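Local coordinates for protein putative transcriptional regulator (Salmonella typhimurium, PDB 1YYV) that probably binds DNA and regulates transcription as a dimeric winged helix-turn-helix protein of the HxlR family, although its function has not been established, at residues 28-32 with 72-78; 48-54 with 90-94. All blocks are in the same frame, centred on the assembly; numbering follows the deposited sequence. Where two conformers were deposited one is given.

Contact 1 of 2, residues 28-32 with 72-78; sequences VLKHV and ALEQDGF
His31 on one helix and Ala72 on another bring their CA atoms to 6.5 Å, the closer end of a contact in which the axes of 28-32 and 72-76 cross at -131° and pass 10.1 Å apart. The two segments run in an oblique, broadly antiparallel sense, which places Val28 near Asp76 and leaves Val32 beside Leu73 and Phe78. A Schellman motif, with Gly77 at positive phi, closes the last turn and leads into Phe78, whose side chain starts toward the first helix. His31 carries the polar half of the interface. Its chi1 of -58° swings the ring toward the second helix, and the ring's own rotation turns ND1 to Asp76: the hydrogen bond from His31 ND1 to Asp76 OD2, 2.9 Å long, is nearly straight, lies in the imidazole plane and meets the syn side of the carboxylate, though 25° out of the carboxylate's own plane. The methyl CB of Ala72 sits 3.6 Å from the ring centroid of His31, almost on the ring normal, in a CH-pi contact; a bond at its edge and a methyl over one face help to hold the ring. In this HxlR-type helix-turn-helix protein the pairing joins helix 25-33 to helix 66-76 at the interface with the second subunit, whose Arg124 forms a salt bridge with OD1 of Asp76. The apolar half lies on Val32, whose CG1 comes within 3.5 Å of CE2 of Phe78 and 4.0 Å of CD2 of Leu73. Val28 reaches the same ring at its edge, CG1 standing 4.0 Å from CZ of Phe78.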
# COMPACT_ATOMS: atom_id res chain seq x y z
N VAL A 28 -4.07 8.93 2.13
CA VAL A 28 -4.96 7.79 1.93
C VAL A 28 -4.17 6.53 1.59
O VAL A 28 -4.43 5.49 2.14
CB VAL A 28 -5.98 8.07 0.82
CG1 VAL A 28 -6.92 6.83 0.59
CG2 VAL A 28 -6.73 9.41 1.11
N LEU A 29 -3.19 6.63 0.72
CA LEU A 29 -2.36 5.47 0.38
C LEU A 29 -1.62 4.91 1.60
O LEU A 29 -1.63 3.73 1.82
CB LEU A 29 -1.42 5.81 -0.77
CG LEU A 29 -0.30 4.81 -0.99
CD1 LEU A 29 -0.81 3.62 -1.78
CD2 LEU A 29 0.92 5.47 -1.64
N LYS A 30 -1.01 5.78 2.40
CA LYS A 30 -0.40 5.42 3.67
C LYS A 30 -1.41 4.71 4.63
O LYS A 30 -1.13 3.63 5.19
CB LYS A 30 0.19 6.67 4.35
CG LYS A 30 0.94 6.30 5.64
CD LYS A 30 1.51 7.48 6.47
CE LYS A 30 3.06 7.46 6.46
NZ LYS A 30 3.83 7.98 7.71
N HIS A 31 -2.58 5.30 4.83
CA HIS A 31 -3.55 4.66 5.72
C HIS A 31 -3.94 3.26 5.30
O HIS A 31 -4.06 2.38 6.15
CB HIS A 31 -4.81 5.53 5.92
CG HIS A 31 -4.49 6.89 6.47
ND1 HIS A 31 -5.34 7.98 6.32
CD2 HIS A 31 -3.41 7.35 7.15
CE1 HIS A 31 -4.81 9.03 6.91
NE2 HIS A 31 -3.63 8.68 7.40
N VAL A 32 -4.12 3.03 3.99
CA VAL A 32 -4.72 1.75 3.56
C VAL A 32 -3.66 0.67 3.35
O VAL A 32 -3.95 -0.51 3.15
CB VAL A 32 -5.73 1.90 2.34
CG1 VAL A 32 -6.72 3.03 2.59
CG2 VAL A 32 -5.01 2.10 0.98
N ALA A 72 -7.99 6.72 11.44
CA ALA A 72 -7.64 7.24 10.11
C ALA A 72 -8.53 6.63 9.02
O ALA A 72 -8.95 7.32 8.10
CB ALA A 72 -6.13 7.03 9.80
N LEU A 73 -8.84 5.35 9.14
CA LEU A 73 -9.71 4.68 8.17
C LEU A 73 -11.16 5.10 8.27
O LEU A 73 -11.84 5.16 7.24
CB LEU A 73 -9.58 3.15 8.28
CG LEU A 73 -8.22 2.51 7.91
CD1 LEU A 73 -8.16 0.99 8.24
CD2 LEU A 73 -7.89 2.73 6.44
N GLU A 74 -11.63 5.42 9.47
CA GLU A 74 -13.01 5.89 9.65
C GLU A 74 -13.20 7.30 9.09
O GLU A 74 -14.20 7.56 8.39
CB GLU A 74 -13.46 5.84 11.12
CG GLU A 74 -14.89 6.40 11.30
CD GLU A 74 -15.35 6.54 12.76
OE1 GLU A 74 -14.50 6.48 13.70
OE2 GLU A 74 -16.58 6.75 12.94
N GLN A 75 -12.26 8.20 9.37
CA GLN A 75 -12.40 9.56 8.86
C GLN A 75 -12.17 9.67 7.36
O GLN A 75 -12.64 10.64 6.76
CB GLN A 75 -11.68 10.65 9.69
CG GLN A 75 -10.22 10.42 9.99
CD GLN A 75 -9.77 11.08 11.31
OE1 GLN A 75 -10.56 11.24 12.24
NE2 GLN A 75 -8.48 11.42 11.39
N ASP A 76 -11.50 8.66 6.77
CA ASP A 76 -11.39 8.54 5.32
C ASP A 76 -12.72 8.07 4.71
O ASP A 76 -13.00 8.33 3.56
CB ASP A 76 -10.25 7.58 4.93
CG ASP A 76 -8.85 8.24 5.05
OD1 ASP A 76 -8.78 9.47 5.29
OD2 ASP A 76 -7.82 7.53 4.94
N GLY A 77 -13.56 7.39 5.49
CA GLY A 77 -14.88 7.00 5.01
C GLY A 77 -15.00 5.53 4.70
O GLY A 77 -15.94 5.11 3.99
N PHE A 78 -14.05 4.73 5.22
CA PHE A 78 -13.98 3.33 4.88
C PHE A 78 -14.65 2.44 5.94
O PHE A 78 -14.94 1.26 5.66
CB PHE A 78 -12.51 2.88 4.68
CG PHE A 78 -11.75 3.68 3.64
CD1 PHE A 78 -12.34 4.00 2.39
CD2 PHE A 78 -10.45 4.08 3.87
CE1 PHE A 78 -11.64 4.70 1.43
CE2 PHE A 78 -9.73 4.78 2.91
CZ PHE A 78 -10.33 5.10 1.70

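Contact 2 of 2, residues 48-54 with 90-94; sequences THRFSDL and HVEYS
Arg50 bends at chi3 (-93°), folding its outer chain over His90, whose CG is turned anti to the carbonyl carbon (chi1 -79°), a turn that sets the imidazole on the arginine's side of the strand. In the conformers modelled here guanidinium and ring stack with their centres 4.0 Å apart and their planes at 27°, while CD of Arg50 rests over the same imidazole, offset toward its rim; both residues were deposited in two conformers, and the stack is probably one of several states. Glu92 runs alongside the arginine and points the same way, but its OE2 stays 4.4 Å from NH1 of Arg50, too far for a salt bridge. The backbones pair antiparallel: in the hydrogen-bonded pair His49 N donates to Tyr93 O and Tyr93 N to His49 O, the second bond measuring 2.7 Å. Phe51 N then donates to Val91 O over 2.9 Å, just as the chain enters its helix with Arg50 at the N-cap. Short strand 49-50 is thereby added to the hairpin of strands 79-84 and 90-95, the wing of the winged-helix fold. Leu54 CD1 approaches Tyr93 CD2 at 4.0 Å, and Leu70 of helix 66-76 packs against both side chains. Phe51 CB packs on Val91 CG1 at 3.7 Å.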
# COMPACT_ATOMS: atom_id res chain seq x y z
N THR A 48 -18.52 -7.61 10.37
CA THR A 48 -18.29 -6.82 11.58
C THR A 48 -17.33 -7.50 12.57
O THR A 48 -17.42 -8.71 12.77
CB THR A 48 -19.62 -6.48 12.25
OG1 THR A 48 -20.45 -5.84 11.29
CG2 THR A 48 -19.42 -5.53 13.41
N HIS A 49 -16.39 -6.72 13.11
CA HIS A 49 -15.48 -7.12 14.19
C HIS A 49 -15.55 -6.06 15.23
O HIS A 49 -15.70 -4.87 14.89
CB HIS A 49 -14.04 -7.12 13.69
CG HIS A 49 -13.72 -8.25 12.77
ND1 HIS A 49 -14.35 -8.43 11.56
CD2 HIS A 49 -12.82 -9.26 12.88
CE1 HIS A 49 -13.87 -9.51 10.97
NE2 HIS A 49 -12.95 -10.04 11.76
N ARG A 50 -15.45 -6.47 16.50
CA ARG A 50 -15.26 -5.58 17.64
C ARG A 50 -13.79 -5.25 17.69
O ARG A 50 -12.96 -5.97 17.10
CB ARG A 50 -15.75 -6.23 18.94
CG ARG A 50 -17.13 -6.87 18.78
CD ARG A 50 -17.86 -7.13 20.07
NE ARG A 50 -17.61 -8.48 20.55
CZ ARG A 50 -18.46 -9.22 21.25
NH1 ARG A 50 -19.67 -8.77 21.56
NH2 ARG A 50 -18.09 -10.42 21.64
N PHE A 51 -13.45 -4.15 18.37
CA PHE A 51 -12.05 -3.80 18.59
C PHE A 51 -11.23 -4.99 19.06
O PHE A 51 -10.11 -5.16 18.59
CB PHE A 51 -11.94 -2.65 19.59
CG PHE A 51 -10.55 -2.06 19.70
CD1 PHE A 51 -10.20 -0.93 18.97
CD2 PHE A 51 -9.58 -2.64 20.53
CE1 PHE A 51 -8.94 -0.36 19.07
CE2 PHE A 51 -8.30 -2.08 20.64
CZ PHE A 51 -7.98 -0.93 19.90
N SER A 52 -11.77 -5.80 19.97
CA SER A 52 -11.05 -6.94 20.58
C SER A 52 -10.82 -8.09 19.61
O SER A 52 -9.86 -8.82 19.75
CB SER A 52 -11.77 -7.46 21.87
OG SER A 52 -13.04 -8.07 21.58
N ASP A 53 -11.70 -8.24 18.63
CA ASP A 53 -11.55 -9.21 17.55
C ASP A 53 -10.40 -8.85 16.56
O ASP A 53 -9.62 -9.73 16.17
CB ASP A 53 -12.88 -9.33 16.78
CG ASP A 53 -14.02 -9.88 17.64
OD1 ASP A 53 -13.76 -10.35 18.78
OD2 ASP A 53 -15.18 -9.84 17.15
N LEU A 54 -10.31 -7.58 16.17
CA LEU A 54 -9.18 -7.11 15.34
C LEU A 54 -7.88 -7.29 16.09
O LEU A 54 -6.94 -7.90 15.58
CB LEU A 54 -9.33 -5.64 14.95
CG LEU A 54 -10.57 -5.36 14.09
CD1 LEU A 54 -10.87 -3.88 14.01
CD2 LEU A 54 -10.43 -6.00 12.69
N HIS A 90 -18.49 -2.51 24.06
CA HIS A 90 -17.67 -2.82 22.91
C HIS A 90 -17.87 -1.74 21.87
O HIS A 90 -18.81 -0.95 21.92
CB HIS A 90 -18.05 -4.18 22.30
CG HIS A 90 -17.49 -5.37 23.03
ND1 HIS A 90 -16.14 -5.53 23.26
CD2 HIS A 90 -18.10 -6.46 23.54
CE1 HIS A 90 -15.95 -6.68 23.89
NE2 HIS A 90 -17.12 -7.26 24.07
N VAL A 91 -16.93 -1.69 20.94
CA VAL A 91 -17.10 -0.90 19.75
C VAL A 91 -16.92 -1.86 18.60
O VAL A 91 -15.99 -2.67 18.61
CB VAL A 91 -16.12 0.30 19.71
CG1 VAL A 91 -14.68 -0.17 19.79
CG2 VAL A 91 -16.37 1.14 18.52
N GLU A 92 -17.83 -1.80 17.64
CA GLU A 92 -17.78 -2.63 16.45
C GLU A 92 -17.51 -1.83 15.18
O GLU A 92 -17.99 -0.69 15.04
CB GLU A 92 -19.10 -3.40 16.29
CG GLU A 92 -19.02 -4.77 16.89
CD GLU A 92 -20.34 -5.29 17.31
OE1 GLU A 92 -21.25 -5.21 16.48
OE2 GLU A 92 -20.47 -5.76 18.49
N TYR A 93 -16.78 -2.49 14.27
CA TYR A 93 -16.30 -1.94 12.98
C TYR A 93 -16.75 -2.79 11.82
O TYR A 93 -16.63 -4.00 11.85
CB TYR A 93 -14.74 -1.88 12.97
CG TYR A 93 -14.20 -0.99 14.05
CD1 TYR A 93 -14.15 0.39 13.88
CD2 TYR A 93 -13.83 -1.51 15.28
CE1 TYR A 93 -13.71 1.22 14.89
CE2 TYR A 93 -13.38 -0.69 16.30
CZ TYR A 93 -13.32 0.68 16.10
OH TYR A 93 -12.87 1.53 17.08
N SER A 94 -17.24 -2.14 10.78
CA SER A 94 -17.43 -2.79 9.50
C SER A 94 -17.06 -1.81 8.37
O SER A 94 -16.87 -0.60 8.62
CB SER A 94 -18.88 -3.25 9.33
OG SER A 94 -19.77 -2.16 9.55

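Overall arrangement
From the N terminus, the chain first passes through helix 25-33, which supplies one side of contact 1, and then helix 35-43 before reaching strand 49-50 and helix 51-55, the first half of contact 2. Helix 66-76 returns to helix 25-33 and closes contact 1 across 39 intervening residues. After strand 79-84, strand 90-95 closes contact 2 across 35. The segments alternate, so the two loops cross rather than nest. Their centres lie about 17 Å apart and they do not touch. Contact 1 ties two helices together beside the second subunit, contact 2 attaches the short strand to the wing, and helix 66-76 links them, its end in contact 1 and its Leu70 packed beside contact 2.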